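Local coordinates for uncharacterized protein (Wolinella succinogenes, PDB 3JYG) that is of unknown function but belongs to the 6-pyruvoyl tetrahydropterin synthase family and carries a zinc ion bound by three histidines, at residues P88-L93 with F132-F137; S101-M106 with A111-E116. All blocks are in the same frame, centred on the assembly; numbering follows the deposited sequence.

In the fold
From the N terminus the chain lays down strands 3-17 and 40-52, which carry the zinc ligands His17, His40 and His42, and strand 80-84 before it reaches segment 88-93. Contact 1 closes a loop of 38 residues, from Leu93 to Phe132, by bringing the short helix 90-93 against strand 132-135. Contact 2 is nested inside that loop: 101-106 folds back on 111-116 with four residues between them, forming the hairpin at one edge of the sheet within this chain. The two centres lie 12 Å apart, and strands 110-113 and 132-135 are sheet neighbours, joined by a probable hydrogen bond from Ala111 N to Val134 O (2.8 Å).

Contact 1: P88-L93 with F132-F137; sequences PLFPTL and FVVVRF
Phe90 and Val134 make the closer of two apolar contacts between helix 90-93 and strand 132-135. Ring atom CE1 of Phe90 lies 3.8 Å from CG1 of Val134 and 3.9 Å from CG2, so one corner of the ring meets both methyls of the valine fork. The branches are approached differently: CG2 lies in the ring plane at its edge, whereas CG1 comes in obliquely, and the two side chains cross at about a right angle. With CG anti to its own backbone N (chi1 -162°), Phe90 carries its ring nearer the strand than its CB direction alone would suggest. Both residues are buried, and Val134 also touches Ile83 and Ala111 of the adjoining strands.

The second contact is looser. Leu93 meets Phe132 with CB, 4.3 Å from CZ, while Leu93 O stands 4.0 Å from CE2 in an oblique approach to the ring. Phe132 is buried, but Leu93 is partly exposed, and Pro91 and Thr92 on the same turn are exposed in the assembly. The CA atoms of Phe90 and Val134 are 9.6 Å apart, leaving the side chains to bridge the gap. The helical turn is secured internally, by Leu93 N to Leu89 O at 2.9 Å. Backbone bonds of Val133 with Phe81 and Val134 with Ala111 place strand 132-135 inside the sheet. Phe132 and Val134 point their CB atoms at the helix while the alternate Val133 and Val135 do not touch it, the pattern of helix-on-sheet packing, here a short helical turn against one face of a mixed beta-sheet.

Contact 2: S101-M106 with A111-E116; sequences SALVWM and ARVDFE
A beta hairpin formed by strands 103-105 and 110-113 brings these segments together; the axes of 103-105 and 111-113 run antiparallel and approach to 4.5 Å. Val104 and Arg112 are its hydrogen-bonded pair. Val104 N donates to Arg112 O over 2.7 Å in an almost straight bond (179° at the hydrogen), and Arg112 N returns a longer bond to Val104 O at 3.1 Å. Beyond the last bridge pair, Leu103 with Val113, one further backbone hydrogen bond follows, from Asp114 N to Ala102 O (2.9 Å), although both residues lie outside the strands. Ala102 centres an inverse gamma turn, and its CB packs against CB of Asp114. Val104 also extends its CG2 branch to Asp114 CA, 3.7 Å away.

Within the mixed sheet of this 6-pyruvoyl tetrahydropterin synthase family member, strand 103-105 is outermost in its own chain, while 110-113 is joined on its other side to strand 132-135. The face bearing Trp105 and Ala111, a non-hydrogen-bonded pair, holds a CH-pi contact: Ala111 CB stands 3.6 Å from the centroid of the six-membered indole ring, just 11° off its normal. Trp105 has CG beside the backbone N (chi1 -68°), which folds the indole over the alanine methyl.

On the Val104 and Arg112 face, selenomethionine Met106 bends at chi2, and its chain crosses the aliphatic start of Arg112 at a slant, with CE 4.2 Å from CG. The guanidinium continues away from the hairpin to a salt bridge with Glu130, whose opposite charge may offset the nearby Arg80. Past the strand, Asp114 OD1 accepts from Glu116 N, above the carboxylate plane, in an Asx turn that leads into the 3-10 segment.

Contact 1: P88-L93 with F132-F137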
loop_
_atom_site.group_PDB
_atom_site.type_symbol
_atom_site.label_atom_id
_atom_site.label_comp_id
_atom_site.label_asym_id
_atom_site.label_seq_id
_atom_site.Cartn_x
_atom_site.Cartn_y
_atom_site.Cartn_z
ATOM N N PRO A 88 -25.502 21.728 9.682
ATOM C CA PRO A 88 -26.236 22.854 10.292
ATOM C C PRO A 88 -25.852 24.208 9.695
ATOM O O PRO A 88 -26.614 25.187 9.815
ATOM C CB PRO A 88 -25.760 22.831 11.742
ATOM C CG PRO A 88 -25.311 21.434 11.964
ATOM C CD PRO A 88 -24.765 20.934 10.689
ATOM N N LEU A 89 -24.662 24.285 9.106
ATOM C CA LEU A 89 -24.254 25.503 8.427
ATOM C C LEU A 89 -24.759 25.615 7.000
ATOM O O LEU A 89 -24.517 26.644 6.348
ATOM C CB LEU A 89 -22.718 25.600 8.385
ATOM C CG LEU A 89 -21.965 26.039 9.619
ATOM C CD1 LEU A 89 -20.449 26.068 9.283
ATOM C CD2 LEU A 89 -22.458 27.409 10.141
ATOM N N PHE A 90 -25.427 24.569 6.481
ATOM C CA PHE A 90 -25.974 24.661 5.108
ATOM C C PHE A 90 -26.655 26.041 4.843
ATOM O O PHE A 90 -26.251 26.745 3.907
ATOM C CB PHE A 90 -26.912 23.468 4.742
ATOM C CG PHE A 90 -27.132 23.318 3.297
ATOM C CD1 PHE A 90 -26.322 22.478 2.543
ATOM C CD2 PHE A 90 -28.100 24.093 2.640
ATOM C CE1 PHE A 90 -26.514 22.392 1.157
ATOM C CE2 PHE A 90 -28.305 23.990 1.281
ATOM C CZ PHE A 90 -27.515 23.136 0.537
ATOM N N PRO A 91 -27.649 26.450 5.666
ATOM C CA PRO A 91 -28.342 27.731 5.452
ATOM C C PRO A 91 -27.435 28.982 5.540
ATOM O O PRO A 91 -27.715 29.991 4.906
ATOM C CB PRO A 91 -29.390 27.774 6.605
ATOM C CG PRO A 91 -29.642 26.322 6.924
ATOM C CD PRO A 91 -28.316 25.636 6.709
ATOM N N THR A 92 -26.381 28.899 6.344
ATOM C CA THR A 92 -25.421 29.984 6.526
ATOM C C THR A 92 -24.450 30.149 5.347
ATOM O O THR A 92 -24.176 31.257 4.930
ATOM C CB THR A 92 -24.636 29.761 7.809
ATOM O OG1 THR A 92 -25.572 29.806 8.882
ATOM C CG2 THR A 92 -23.565 30.861 8.036
ATOM N N LEU A 93 -23.966 29.029 4.806
ATOM C CA LEU A 93 -23.011 29.020 3.706
ATOM C C LEU A 93 -23.659 29.058 2.365
ATOM O O LEU A 93 -23.052 29.556 1.441
ATOM C CB LEU A 93 -22.076 27.803 3.787
ATOM C CG LEU A 93 -21.151 27.704 5.003
ATOM C CD1 LEU A 93 -20.548 26.277 5.082
ATOM C CD2 LEU A 93 -20.080 28.733 4.949
ATOM N N PHE A 132 -19.908 24.331 -4.704
ATOM C CA PHE A 132 -20.477 23.305 -3.813
ATOM C C PHE A 132 -20.919 22.022 -4.484
ATOM O O PHE A 132 -21.564 22.061 -5.543
ATOM C CB PHE A 132 -21.664 23.876 -3.044
ATOM C CG PHE A 132 -21.274 24.872 -2.021
ATOM C CD1 PHE A 132 -20.578 24.477 -0.869
ATOM C CD2 PHE A 132 -21.579 26.245 -2.203
ATOM C CE1 PHE A 132 -20.202 25.413 0.077
ATOM C CE2 PHE A 132 -21.205 27.170 -1.229
ATOM C CZ PHE A 132 -20.548 26.765 -0.106
ATOM N N VAL A 133 -20.541 20.893 -3.859
ATOM C CA VAL A 133 -21.044 19.592 -4.255
ATOM C C VAL A 133 -21.826 19.137 -3.041
ATOM O O VAL A 133 -21.257 18.994 -1.958
ATOM C CB VAL A 133 -19.891 18.608 -4.526
ATOM C CG1 VAL A 133 -20.402 17.181 -4.613
ATOM C CG2 VAL A 133 -19.195 18.989 -5.868
ATOM N N VAL A 134 -23.135 18.969 -3.220
ATOM C CA VAL A 134 -23.980 18.683 -2.076
ATOM C C VAL A 134 -24.252 17.192 -2.013
ATOM O O VAL A 134 -24.635 16.600 -3.022
ATOM C CB VAL A 134 -25.294 19.514 -2.088
ATOM C CG1 VAL A 134 -26.154 19.201 -0.831
ATOM C CG2 VAL A 134 -24.974 21.028 -2.175
ATOM N N VAL A 135 -24.052 16.586 -0.835
ATOM C CA VAL A 135 -24.182 15.115 -0.717
ATOM C C VAL A 135 -25.053 14.757 0.488
ATOM O O VAL A 135 -25.175 15.545 1.399
ATOM C CB VAL A 135 -22.785 14.369 -0.603
ATOM C CG1 VAL A 135 -21.974 14.385 -1.982
ATOM C CG2 VAL A 135 -21.955 14.862 0.634
ATOM N N ARG A 136 -25.585 13.543 0.530
ATOM C CA ARG A 136 -26.469 13.151 1.645
ATOM C C ARG A 136 -25.753 12.334 2.710
ATOM O O ARG A 136 -26.205 11.221 3.017
ATOM C CB ARG A 136 -27.653 12.306 1.099
ATOM C CG ARG A 136 -28.614 13.047 0.147
ATOM C CD ARG A 136 -29.758 12.061 -0.364
ATOM N NE ARG A 136 -30.530 11.571 0.765
ATOM C CZ ARG A 136 -31.198 10.406 0.853
ATOM N NH1 ARG A 136 -31.220 9.514 -0.135
ATOM N NH2 ARG A 136 -31.825 10.152 1.988
ATOM N N PHE A 137 -24.628 12.842 3.236
ATOM C CA PHE A 137 -23.836 12.147 4.228
ATOM C C PHE A 137 -22.798 13.115 4.722
ATOM O O PHE A 137 -22.432 14.067 4.003
ATOM C CB PHE A 137 -23.114 10.876 3.692
ATOM C CG PHE A 137 -22.299 11.079 2.420
ATOM C CD1 PHE A 137 -22.799 10.624 1.179
ATOM C CD2 PHE A 137 -21.027 11.647 2.448
ATOM C CE1 PHE A 137 -22.054 10.799 -0.024
ATOM C CE2 PHE A 137 -20.262 11.807 1.265
ATOM C CZ PHE A 137 -20.767 11.386 0.028
#

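Contact 2: S101-M106 with A111-E116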
loop_
_atom_site.group_PDB
_atom_site.type_symbol
_atom_site.label_atom_id
_atom_site.label_comp_id
_atom_site.label_asym_id
_atom_site.label_seq_id
_atom_site.Cartn_x
_atom_site.Cartn_y
_atom_site.Cartn_z
ATOM N N SER A 101 -34.518 23.444 -1.618
ATOM C CA SER A 101 -35.379 22.900 -2.668
ATOM C C SER A 101 -34.789 22.995 -4.061
ATOM O O SER A 101 -34.973 22.075 -4.851
ATOM C CB SER A 101 -36.767 23.548 -2.698
ATOM O OG SER A 101 -36.614 24.916 -3.053
ATOM N N ALA A 102 -34.146 24.111 -4.384
ATOM C CA ALA A 102 -33.722 24.359 -5.770
ATOM C C ALA A 102 -32.333 23.749 -5.980
ATOM O O ALA A 102 -31.375 24.455 -6.305
ATOM C CB ALA A 102 -33.725 25.890 -6.080
ATOM N N LEU A 103 -32.221 22.439 -5.762
ATOM C CA LEU A 103 -30.946 21.729 -5.966
ATOM C C LEU A 103 -31.197 20.748 -7.058
ATOM O O LEU A 103 -32.289 20.212 -7.168
ATOM C CB LEU A 103 -30.514 20.953 -4.714
ATOM C CG LEU A 103 -30.455 21.696 -3.384
ATOM C CD1 LEU A 103 -29.998 20.701 -2.338
ATOM C CD2 LEU A 103 -29.506 22.859 -3.493
ATOM N N VAL A 104 -30.189 20.513 -7.883
ATOM C CA VAL A 104 -30.347 19.616 -9.002
ATOM C C VAL A 104 -29.571 18.338 -8.682
ATOM O O VAL A 104 -28.341 18.354 -8.661
ATOM C CB VAL A 104 -29.828 20.295 -10.302
ATOM C CG1 VAL A 104 -30.175 19.431 -11.536
ATOM C CG2 VAL A 104 -30.364 21.763 -10.416
ATOM N N TRP A 105 -30.294 17.237 -8.418
ATOM C CA TRP A 105 -29.668 15.979 -7.976
ATOM C C TRP A 105 -29.323 15.216 -9.188
ATOM O O TRP A 105 -30.146 15.062 -10.069
ATOM C CB TRP A 105 -30.603 15.123 -7.100
ATOM C CG TRP A 105 -30.812 15.778 -5.845
ATOM C CD1 TRP A 105 -31.802 16.665 -5.548
ATOM C CD2 TRP A 105 -29.972 15.696 -4.688
ATOM N NE1 TRP A 105 -31.646 17.136 -4.268
ATOM C CE2 TRP A 105 -30.528 16.570 -3.716
ATOM C CE3 TRP A 105 -28.808 14.974 -4.377
ATOM C CZ2 TRP A 105 -29.982 16.737 -2.471
ATOM C CZ3 TRP A 105 -28.250 15.140 -3.114
ATOM C CH2 TRP A 105 -28.836 16.036 -2.183
HETATM N N MSE A 106 -28.104 14.723 -9.228
HETATM C CA MSE A 106 -27.632 13.990 -10.383
HETATM C C MSE A 106 -27.757 12.520 -10.076
HETATM O O MSE A 106 -27.947 12.138 -8.930
HETATM C CB MSE A 106 -26.184 14.390 -10.661
HETATM C CG MSE A 106 -26.002 15.896 -10.526
HETATM SE SE MSE A 106 -27.099 16.760 -11.907
HETATM C CE MSE A 106 -26.597 18.622 -11.518
ATOM N N ALA A 111 -25.653 16.746 -5.574
ATOM C CA ALA A 111 -26.349 17.872 -6.166
ATOM C C ALA A 111 -25.466 19.093 -6.424
ATOM O O ALA A 111 -24.467 19.337 -5.726
ATOM C CB ALA A 111 -27.574 18.269 -5.314
ATOM N N ARG A 112 -25.878 19.858 -7.432
ATOM C CA ARG A 112 -25.441 21.241 -7.603
ATOM C C ARG A 112 -26.627 22.171 -7.383
ATOM O O ARG A 112 -27.798 21.748 -7.495
ATOM C CB ARG A 112 -24.857 21.458 -8.989
ATOM C CG ARG A 112 -23.668 20.545 -9.259
ATOM C CD ARG A 112 -22.975 20.929 -10.520
ATOM N NE ARG A 112 -21.937 21.884 -10.178
ATOM C CZ ARG A 112 -21.739 23.063 -10.761
ATOM N NH1 ARG A 112 -22.499 23.473 -11.785
ATOM N NH2 ARG A 112 -20.743 23.806 -10.323
ATOM N N VAL A 113 -26.367 23.429 -7.051
ATOM C CA VAL A 113 -27.488 24.363 -6.951
ATOM C C VAL A 113 -28.121 24.558 -8.348
ATOM O O VAL A 113 -27.472 24.315 -9.371
ATOM C CB VAL A 113 -27.076 25.692 -6.287
ATOM C CG1 VAL A 113 -26.577 25.421 -4.864
ATOM C CG2 VAL A 113 -26.013 26.415 -7.145
ATOM N N ASP A 114 -29.407 24.899 -8.371
ATOM C CA ASP A 114 -30.074 25.348 -9.576
ATOM C C ASP A 114 -29.630 26.790 -9.786
ATOM O O ASP A 114 -30.035 27.663 -9.025
ATOM C CB ASP A 114 -31.613 25.334 -9.396
ATOM C CG ASP A 114 -32.359 25.696 -10.692
ATOM O OD1 ASP A 114 -31.744 26.275 -11.629
ATOM O OD2 ASP A 114 -33.569 25.388 -10.762
ATOM N N PHE A 115 -28.813 27.035 -10.804
ATOM C CA PHE A 115 -28.306 28.390 -11.048
ATOM C C PHE A 115 -29.330 29.409 -11.544
ATOM O O PHE A 115 -29.133 30.620 -11.395
ATOM C CB PHE A 115 -27.079 28.345 -11.938
ATOM C CG PHE A 115 -25.853 27.834 -11.228
ATOM C CD1 PHE A 115 -25.006 28.716 -10.568
ATOM C CD2 PHE A 115 -25.558 26.474 -11.202
ATOM C CE1 PHE A 115 -23.858 28.249 -9.896
ATOM C CE2 PHE A 115 -24.409 26.004 -10.524
ATOM C CZ PHE A 115 -23.568 26.905 -9.875
ATOM N N GLU A 116 -30.437 28.926 -12.096
ATOM C CA GLU A 116 -31.590 29.802 -12.397
ATOM C C GLU A 116 -31.988 30.674 -11.223
ATOM O O GLU A 116 -32.319 31.838 -11.412
ATOM C CB GLU A 116 -32.811 29.002 -12.875
ATOM C CG GLU A 116 -32.602 28.330 -14.245
ATOM C CD GLU A 116 -32.492 29.342 -15.393
ATOM O OE1 GLU A 116 -33.225 30.379 -15.377
ATOM O OE2 GLU A 116 -31.659 29.102 -16.306
#